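Local coordinates for hypothetical protein BA_2335 (Bacillus anthracis, PDB 4H4N) that is of unknown function and forms a small, all-beta single-chain structure built from two antiparallel sheets, at residues F24-Y27 with N28-I31. Numbering follows the deposited sequence. Where two conformers were deposited one is given.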
loop_
_atom_site.group_PDB
_atom_site.type_symbol
_atom_site.label_atom_id
_atom_site.label_comp_id
_atom_site.label_asym_id
_atom_site.label_seq_id
_atom_site.Cartn_x
_atom_site.Cartn_y
_atom_site.Cartn_z
ATOM N N PHE A 24 4.717 5.727 -8.623
ATOM C CA PHE A 24 4.694 6.605 -9.787
ATOM C C PHE A 24 6.092 7.009 -10.187
ATOM O O PHE A 24 6.990 7.115 -9.358
ATOM C CB PHE A 24 3.910 7.896 -9.472
ATOM C CG PHE A 24 2.446 7.681 -9.189
ATOM C CD1 PHE A 24 1.501 7.698 -10.199
ATOM C CD2 PHE A 24 2.003 7.434 -7.894
ATOM C CE1 PHE A 24 0.164 7.498 -9.926
ATOM C CE2 PHE A 24 0.662 7.243 -7.632
ATOM C CZ PHE A 24 -0.257 7.293 -8.646
ATOM N N GLY A 25 6.257 7.285 -11.480
ATOM C CA GLY A 25 7.511 7.764 -12.020
ATOM C C GLY A 25 7.511 9.262 -12.276
ATOM O O GLY A 25 6.612 9.995 -11.869
ATOM N N PRO A 26 8.553 9.743 -12.976
ATOM C CA PRO A 26 8.765 11.193 -13.135
ATOM C C PRO A 26 7.680 11.903 -13.891
ATOM O O PRO A 26 7.455 13.088 -13.679
ATOM C CB PRO A 26 10.077 11.296 -13.922
ATOM C CG PRO A 26 10.359 9.960 -14.437
ATOM C CD PRO A 26 9.660 8.966 -13.558
ATOM N N TYR A 27 7.010 11.173 -14.776
ATOM C CA TYR A 27 5.965 11.708 -15.624
ATOM C C TYR A 27 4.590 11.387 -15.094
ATOM O O TYR A 27 3.632 11.357 -15.860
ATOM C CB TYR A 27 6.098 11.125 -17.022
ATOM C CG TYR A 27 7.496 11.228 -17.549
ATOM C CD1 TYR A 27 8.012 12.445 -17.966
ATOM C CD2 TYR A 27 8.305 10.114 -17.615
ATOM C CE1 TYR A 27 9.309 12.543 -18.447
ATOM C CE2 TYR A 27 9.591 10.200 -18.083
ATOM C CZ TYR A 27 10.094 11.410 -18.512
ATOM O OH TYR A 27 11.382 11.466 -18.986
ATOM N N ASN A 28 4.501 11.077 -13.801
ATOM C CA ASN A 28 3.239 10.787 -13.161
ATOM C C ASN A 28 2.611 9.489 -13.640
ATOM O O ASN A 28 1.433 9.253 -13.415
ATOM C CB ASN A 28 2.273 11.979 -13.358
ATOM C CG ASN A 28 1.217 12.067 -12.316
ATOM O OD1 ASN A 28 1.493 11.861 -11.137
ATOM N ND2 ASN A 28 0.002 12.445 -12.720
ATOM N N GLU A 29 3.394 8.646 -14.299
ATOM C CA GLU A 29 2.922 7.371 -14.778
ATOM C C GLU A 29 2.951 6.339 -13.668
ATOM O O GLU A 29 3.814 6.382 -12.797
ATOM C CB GLU A 29 3.785 6.903 -15.966
ATOM C CG GLU A 29 5.175 6.297 -15.653
ATOM C CD GLU A 29 6.323 7.265 -15.342
ATOM O OE1 GLU A 29 6.105 8.437 -15.052
ATOM O OE2 GLU A 29 7.488 6.815 -15.381
ATOM N N VAL A 30 2.001 5.410 -13.700
ATOM C CA VAL A 30 1.973 4.318 -12.754
ATOM C C VAL A 30 3.020 3.287 -13.142
ATOM O O VAL A 30 3.048 2.810 -14.280
ATOM C CB VAL A 30 0.598 3.654 -12.722
ATOM C CG1 VAL A 30 0.638 2.412 -11.841
ATOM C CG2 VAL A 30 -0.436 4.620 -12.242
ATOM N N ILE A 31 3.915 2.981 -12.213
ATOM C CA ILE A 31 4.930 1.952 -12.403
ATOM C C ILE A 31 4.343 0.595 -12.008
ATOM O O ILE A 31 4.374 -0.346 -12.790
ATOM C CB ILE A 31 6.192 2.241 -11.592
ATOM C CG1 ILE A 31 6.778 3.606 -11.962
ATOM C CG2 ILE A 31 7.230 1.154 -11.797
ATOM C CD1 ILE A 31 7.807 4.089 -10.975
#
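Glu29 folds its carboxylate back over the turn, and Glu29 OE1 accepts a hydrogen bond from Tyr27 N, 2.9 Å away, nearly along the C-O axis though with a bent angle of 134° at the hydrogen. The side chain gets there because CG sits between the backbone N and the carbonyl carbon (chi1 78°) and the chain then bends at chi2. Glu29 OE2 lies 3.5 Å from Gly25 CA and touches Pro26 CD, so the carboxylate lies across one face of the turn. Tyr27 runs alongside it, OE1 at the edge of the phenol ring, while Pro26 CB sits over one ring face. Beneath the carboxylate is a 3:5 beta hairpin, a type I turn from Gly25 to Asn28 with a G1 bulge, joining strands 17-24 and 30-38. Asn28 N closes that turn on Gly25 O at 3.1 Å, approaching from above the carbonyl plane. Asn28 takes the left-handed conformation (phi 68°) at the bulge position often held by glycine, which lets Glu29 O face Gly25 N. That bond is straighter, 2.9 Å from Gly25 N to Glu29 O and in the carbonyl plane; the same oxygen also receives a CA-H contact from Phe24. Here the antiparallel ladder begins, with Phe24 and Val30 a non-hydrogen-bonded pair whose side chains share one sheet face: Phe24 CE1 meets Val30 CG2 at 3.7 Å. Ile31 CD1 packs 3.5 Å from Phe24 C. Further out, Lys56 makes a cation-pi contact with the Phe24 ring.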